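Local coordinates for protein glucuronoarabinoxylan endo-1,4-beta-xylanase (Clostridium papyrosolvens, PDB 4FMV) that probably cleaves internal beta-1,4 linkages in the backbone of plant cell-wall polysaccharides such as xylan, as a family 30 glycoside hydrolase with a (beta/alpha)8-barrel catalytic domain, at residues Tyr120-Val125 with Ser168-Val173; Val83-Trp88 with Tyr136-Gln141. All coordinates share one frame; numbering follows the deposited sequence.

Interaction 1 of 2, residues Tyr120-Val125 with Ser168-Val173; sequences YLNAYV and SINCRV
Asn122 reaches from the helix to the loop Ser168-Cys171 and lays its carboxamide against the backbone on either side of Ile169. Its OD1 takes the N-H of Asn170 at 2.8 Å, a bond that lies in the carbonyl plane and uses a lone pair. Its ND2 gives a nearly straight bond (178°) to Ser168 O at 3.0 Å. That acceptor sits in the plane of the Asn122 amide, but ND2 stands above the Ser168 carbonyl plane. Gripped at both ends, the amide has its flip state and rotation fixed, and it satisfies one backbone acceptor and one backbone donor of the loop.

The side chain of Asn170 crosses that of Asn122 at about a right angle, yet their amide planes are only 16° apart, with Asn170 ND2 3.5 Å from Asn122 OD1. A water accepts from Asn170 ND2 and donates to Asn122 O, adding a third polar link to the helix.

Deeper in, the contact is apolar. The tips of Leu121 and Ile169 meet CD1 to CD1 at 4.0 Å. Val125 sets both methyls against Cys171 CB, CG2 at 3.9 Å, while SG, anti to the backbone N (chi1 180°), turns from the valine toward Ala137. Leu121, Val125 and Ile169 all also rest on Ile138 of strand 137-139. The arrangement is typical of a (beta/alpha)8 barrel, where an outer helix packs against the loop that leads into a barrel strand, here strand 172-178.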
loop_
_atom_site.group_PDB
_atom_site.type_symbol
_atom_site.label_atom_id
_atom_site.label_comp_id
_atom_site.label_asym_id
_atom_site.label_seq_id
_atom_site.Cartn_x
_atom_site.Cartn_y
_atom_site.Cartn_z
ATOM N N TYR A 120 3.148 -4.740 24.257
ATOM C CA TYR A 120 1.814 -4.532 23.708
ATOM C C TYR A 120 1.776 -4.919 22.237
ATOM O O TYR A 120 0.927 -5.707 21.802
ATOM C CB TYR A 120 1.455 -3.068 23.887
ATOM C CG TYR A 120 0.183 -2.578 23.225
ATOM C CD1 TYR A 120 -1.066 -2.907 23.739
ATOM C CD2 TYR A 120 0.236 -1.730 22.121
ATOM C CE1 TYR A 120 -2.231 -2.422 23.154
ATOM C CE2 TYR A 120 -0.927 -1.244 21.528
ATOM C CZ TYR A 120 -2.149 -1.589 22.050
ATOM O OH TYR A 120 -3.303 -1.098 21.485
ATOM N N LEU A 121 2.690 -4.358 21.451
ATOM C CA LEU A 121 2.781 -4.733 20.046
ATOM C C LEU A 121 2.982 -6.247 19.899
ATOM O O LEU A 121 2.368 -6.888 19.037
ATOM C CB LEU A 121 3.917 -3.962 19.355
ATOM C CG LEU A 121 3.647 -2.456 19.225
ATOM C CD1 LEU A 121 4.751 -1.789 18.428
ATOM C CD2 LEU A 121 2.282 -2.223 18.555
ATOM N N ASN A 122 3.850 -6.822 20.726
ATOM C CA ASN A 122 4.051 -8.268 20.679
ATOM C C ASN A 122 2.776 -9.035 21.024
ATOM O O ASN A 122 2.554 -10.126 20.535
ATOM C CB ASN A 122 5.189 -8.696 21.610
ATOM C CG ASN A 122 6.529 -8.712 20.916
ATOM O OD1 ASN A 122 6.600 -8.842 19.695
ATOM N ND2 ASN A 122 7.603 -8.590 21.688
ATOM N N ALA A 123 1.937 -8.470 21.879
ATOM C CA ALA A 123 0.729 -9.189 22.272
ATOM C C ALA A 123 -0.285 -9.241 21.118
ATOM O O ALA A 123 -1.044 -10.209 20.976
ATOM C CB ALA A 123 0.110 -8.573 23.552
ATOM N N TYR A 124 -0.296 -8.193 20.303
ATOM C CA TYR A 124 -1.132 -8.157 19.104
ATOM C C TYR A 124 -0.663 -9.194 18.099
ATOM O O TYR A 124 -1.456 -9.970 17.573
ATOM C CB TYR A 124 -1.111 -6.770 18.467
ATOM C CG TYR A 124 -2.280 -6.519 17.534
ATOM C CD1 TYR A 124 -3.524 -6.154 18.039
ATOM C CD2 TYR A 124 -2.149 -6.650 16.159
ATOM C CE1 TYR A 124 -4.607 -5.909 17.199
ATOM C CE2 TYR A 124 -3.235 -6.426 15.303
ATOM C CZ TYR A 124 -4.461 -6.043 15.832
ATOM O OH TYR A 124 -5.558 -5.809 15.005
ATOM N N VAL A 125 0.630 -9.212 17.832
ATOM C CA VAL A 125 1.204 -10.256 16.995
ATOM C C VAL A 125 0.849 -11.667 17.497
ATOM O O VAL A 125 0.487 -12.533 16.711
ATOM C CB VAL A 125 2.724 -10.094 16.937
ATOM C CG1 VAL A 125 3.364 -11.198 16.075
ATOM C CG2 VAL A 125 3.072 -8.691 16.419
ATOM N N SER A 168 13.020 -6.341 19.714
ATOM C CA SER A 168 12.412 -7.375 20.548
ATOM C C SER A 168 11.040 -7.775 19.989
ATOM O O SER A 168 10.341 -8.627 20.555
ATOM C CB SER A 168 12.279 -6.881 21.987
ATOM O OG SER A 168 11.286 -5.876 22.075
ATOM N N ILE A 169 10.644 -7.137 18.888
ATOM C CA ILE A 169 9.339 -7.415 18.300
ATOM C C ILE A 169 9.373 -8.688 17.443
ATOM O O ILE A 169 10.248 -8.875 16.612
ATOM C CB ILE A 169 8.755 -6.195 17.545
ATOM C CG1 ILE A 169 8.469 -5.063 18.546
ATOM C CG2 ILE A 169 7.463 -6.595 16.792
ATOM C CD1 ILE A 169 8.243 -3.712 17.912
ATOM N N ASN A 170 8.369 -9.524 17.638
ATOM C CA ASN A 170 8.305 -10.908 17.158
ATOM C C ASN A 170 7.786 -10.975 15.723
ATOM O O ASN A 170 7.047 -11.882 15.380
ATOM C CB ASN A 170 7.562 -11.844 18.107
ATOM C CG ASN A 170 8.337 -12.094 19.382
ATOM O OD1 ASN A 170 9.562 -12.261 19.356
ATOM N ND2 ASN A 170 7.638 -12.088 20.509
ATOM N N CYS A 171 7.885 -9.859 15.018
ATOM C CA CYS A 171 7.352 -9.778 13.668
ATOM C C CYS A 171 8.224 -8.810 12.851
ATOM O O CYS A 171 9.129 -8.169 13.406
ATOM C CB CYS A 171 5.917 -9.238 13.831
ATOM S SG CYS A 171 4.940 -8.987 12.406
ATOM N N ARG A 172 7.957 -8.659 11.554
ATOM C CA ARG A 172 8.645 -7.592 10.815
ATOM C C ARG A 172 8.168 -6.246 11.377
ATOM O O ARG A 172 7.002 -6.098 11.762
ATOM C CB ARG A 172 8.356 -7.642 9.312
ATOM C CG ARG A 172 8.906 -8.882 8.548
ATOM C CD ARG A 172 8.605 -8.709 7.042
ATOM N NE ARG A 172 8.952 -9.874 6.227
ATOM C CZ ARG A 172 8.239 -10.993 6.219
ATOM N NH1 ARG A 172 7.163 -11.084 7.002
ATOM N NH2 ARG A 172 8.599 -12.014 5.446
ATOM N N VAL A 173 9.067 -5.271 11.417
ATOM C CA VAL A 173 8.738 -3.944 11.920
ATOM C C VAL A 173 8.601 -2.933 10.779
ATOM O O VAL A 173 9.474 -2.831 9.907
ATOM C CB VAL A 173 9.807 -3.449 12.922
ATOM C CG1 VAL A 173 9.585 -1.965 13.278
ATOM C CG2 VAL A 173 9.810 -4.328 14.177
HETATM O O HOH W 1 4.641 -11.951 19.900
#

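Interaction 2 of 2, residues Val83-Trp88 with Tyr136-Gln141; sequences VFASPW and YAISVQ
Val83-Ser86 and Ala137-Ser139 run side by side as parallel strands, their axes 4.8 Å apart at closest and 14° from parallel. Ala85 pairs with Ile138 and is bonded to the residues flanking it: Ser139 N gives to Ala85 O at 2.9 Å, while Ala85 N gives a longer bond to Ala137 O, 3.3 Å. Toward the start of the pair, Val83 O takes Tyr136 N at 2.7 Å, rather than the Ala137 N that the same register would offer.

Side chains alternate between the two faces. Phe84 and Ala137 share one, touching through their CB atoms at 4.2 Å; Phe84 CG stands between its backbone N and carbonyl carbon (chi1 74°), and the ring leads away from Ala137 to meet Trp229 edge-to-face. Ala85 and Ile138 share the other face, with Ile138 CG1 beside the small Ala85 CB. Beyond them, Ser86 OG comes within 3.7 Å of Ser139 CB, and both serine hydroxyls bond to Glu177 OE2, which bridges the strands from strand 172-178.

Further along, the Pro87 ring is wedged against the backbone, CD 3.0 Å from Ser139 O. The bent chain of Gln141 (chi2 70°) brings NE2 back to Trp88 O in a straight bond of 2.8 Å; the acceptor lies in the Gln141 amide plane, although NE2 stands above the carbonyl plane of Trp88. Gln141 OE1 receives Trp153 NE1, fixing the amide's orientation.

Around this pair, strand 45-49 continues the barrel beyond Val83-Ser86, and strand 172-178 does so beyond Ala137-Ser139. Helix 114-130 covers the face of Ala85 and Ile138, with Tyr124 on Ala85 and Tyr117 on Pro87.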
loop_
_atom_site.group_PDB
_atom_site.type_symbol
_atom_site.label_atom_id
_atom_site.label_comp_id
_atom_site.label_asym_id
_atom_site.label_seq_id
_atom_site.Cartn_x
_atom_site.Cartn_y
_atom_site.Cartn_z
ATOM N N VAL A 83 -1.126 -9.534 5.734
ATOM C CA VAL A 83 -1.828 -8.649 6.668
ATOM C C VAL A 83 -0.818 -7.916 7.516
ATOM O O VAL A 83 0.103 -8.535 8.049
ATOM C CB VAL A 83 -2.757 -9.459 7.641
ATOM C CG1 VAL A 83 -3.535 -8.523 8.536
ATOM C CG2 VAL A 83 -3.693 -10.370 6.875
ATOM N N PHE A 84 -0.979 -6.606 7.647
ATOM C CA PHE A 84 -0.164 -5.850 8.595
ATOM C C PHE A 84 -1.048 -4.960 9.450
ATOM O O PHE A 84 -2.240 -4.824 9.169
ATOM C CB PHE A 84 0.966 -5.065 7.917
ATOM C CG PHE A 84 0.513 -3.823 7.163
ATOM C CD1 PHE A 84 -0.087 -3.928 5.910
ATOM C CD2 PHE A 84 0.755 -2.559 7.674
ATOM C CE1 PHE A 84 -0.455 -2.792 5.199
ATOM C CE2 PHE A 84 0.405 -1.413 6.969
ATOM C CZ PHE A 84 -0.214 -1.530 5.728
ATOM N N ALA A 85 -0.475 -4.396 10.513
ATOM C CA ALA A 85 -1.240 -3.623 11.496
ATOM C C ALA A 85 -0.524 -2.335 11.877
ATOM O O ALA A 85 0.702 -2.350 12.058
ATOM C CB ALA A 85 -1.486 -4.477 12.756
ATOM N N SER A 86 -1.273 -1.230 11.996
ATOM C CA SER A 86 -0.707 0.042 12.491
ATOM C C SER A 86 -1.530 0.515 13.696
ATOM O O SER A 86 -2.776 0.424 13.671
ATOM C CB SER A 86 -0.856 1.113 11.402
ATOM O OG SER A 86 -0.268 0.735 10.157
ATOM N N PRO A 87 -0.854 0.976 14.768
ATOM C CA PRO A 87 -1.406 1.749 15.893
ATOM C C PRO A 87 -1.521 3.269 15.635
ATOM O O PRO A 87 -0.546 3.866 15.141
ATOM C CB PRO A 87 -0.403 1.454 17.009
ATOM C CG PRO A 87 0.984 1.322 16.229
ATOM C CD PRO A 87 0.621 1.033 14.755
ATOM N N TRP A 88 -2.645 3.889 15.995
ATOM C CA TRP A 88 -2.731 5.345 16.167
ATOM C C TRP A 88 -2.324 5.845 17.547
ATOM O O TRP A 88 -1.859 6.966 17.688
ATOM C CB TRP A 88 -4.127 5.880 15.847
ATOM C CG TRP A 88 -4.469 6.054 14.400
ATOM C CD1 TRP A 88 -4.908 7.210 13.786
ATOM C CD2 TRP A 88 -4.485 5.031 13.390
ATOM N NE1 TRP A 88 -5.187 6.953 12.452
ATOM C CE2 TRP A 88 -4.930 5.634 12.190
ATOM C CE3 TRP A 88 -4.155 3.673 13.387
ATOM C CZ2 TRP A 88 -5.034 4.916 10.992
ATOM C CZ3 TRP A 88 -4.274 2.965 12.212
ATOM C CH2 TRP A 88 -4.720 3.591 11.026
ATOM N N TYR A 136 2.206 -10.116 8.722
ATOM C CA TYR A 136 3.383 -9.869 7.893
ATOM C C TYR A 136 4.315 -8.853 8.545
ATOM O O TYR A 136 5.526 -9.026 8.540
ATOM C CB TYR A 136 2.986 -9.398 6.478
ATOM C CG TYR A 136 4.146 -9.413 5.511
ATOM C CD1 TYR A 136 4.449 -10.555 4.793
ATOM C CD2 TYR A 136 4.965 -8.298 5.354
ATOM C CE1 TYR A 136 5.522 -10.594 3.922
ATOM C CE2 TYR A 136 6.041 -8.327 4.492
ATOM C CZ TYR A 136 6.307 -9.475 3.779
ATOM O OH TYR A 136 7.369 -9.510 2.928
ATOM N N ALA A 137 3.741 -7.774 9.078
ATOM C CA ALA A 137 4.519 -6.717 9.714
ATOM C C ALA A 137 3.634 -5.941 10.682
ATOM O O ALA A 137 2.402 -5.973 10.578
ATOM C CB ALA A 137 5.095 -5.748 8.649
ATOM N N ILE A 138 4.264 -5.237 11.618
ATOM C CA ILE A 138 3.544 -4.383 12.539
ATOM C C ILE A 138 4.261 -3.033 12.639
ATOM O O ILE A 138 5.491 -2.998 12.675
ATOM C CB ILE A 138 3.392 -5.058 13.925
ATOM C CG1 ILE A 138 2.349 -4.307 14.779
ATOM C CG2 ILE A 138 4.770 -5.193 14.630
ATOM C CD1 ILE A 138 1.802 -5.158 15.957
ATOM N N SER A 139 3.478 -1.948 12.650
ATOM C CA SER A 139 3.989 -0.585 12.569
ATOM C C SER A 139 4.110 0.027 13.956
ATOM O O SER A 139 3.284 -0.242 14.823
ATOM C CB SER A 139 3.083 0.277 11.666
ATOM O OG SER A 139 3.543 1.622 11.518
ATOM N N VAL A 140 5.156 0.829 14.164
ATOM C CA VAL A 140 5.383 1.497 15.441
ATOM C C VAL A 140 4.313 2.573 15.661
ATOM O O VAL A 140 3.737 2.677 16.741
ATOM C CB VAL A 140 6.809 2.140 15.519
ATOM C CG1 VAL A 140 7.012 2.917 16.841
ATOM C CG2 VAL A 140 7.896 1.076 15.331
ATOM N N GLN A 141 4.099 3.431 14.671
ATOM C CA GLN A 141 3.091 4.473 14.811
ATOM C C GLN A 141 2.524 4.922 13.459
ATOM O O GLN A 141 3.290 5.180 12.518
ATOM C CB GLN A 141 3.746 5.696 15.523
ATOM C CG GLN A 141 2.834 6.963 15.602
ATOM C CD GLN A 141 1.649 6.812 16.551
ATOM O OE1 GLN A 141 1.820 6.394 17.696
ATOM N NE2 GLN A 141 0.428 7.172 16.077
#

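Overall arrangement
Both contacts belong to the same sector of the barrel, their centres about 9 Å apart. Interaction 2 is buried and joins neighbouring barrel strands, so backbone hydrogen bonds in parallel register carry most of it. Interaction 1 lies further out and is partly exposed: side-chain amides and a water tie helix 114-130 to a loop, with apolar packing on its inner side. That helix follows strand 82-86 in the chain and leads into strand 137-139, and Ile138 is the common ground, with CD1 3.6 Å from Leu121 O. Arg172 joins the two as well: its O lies 2.9 Å from Ile138 N, a probable hydrogen bond, extending the strand pairing of interaction 2 into strand 172-178.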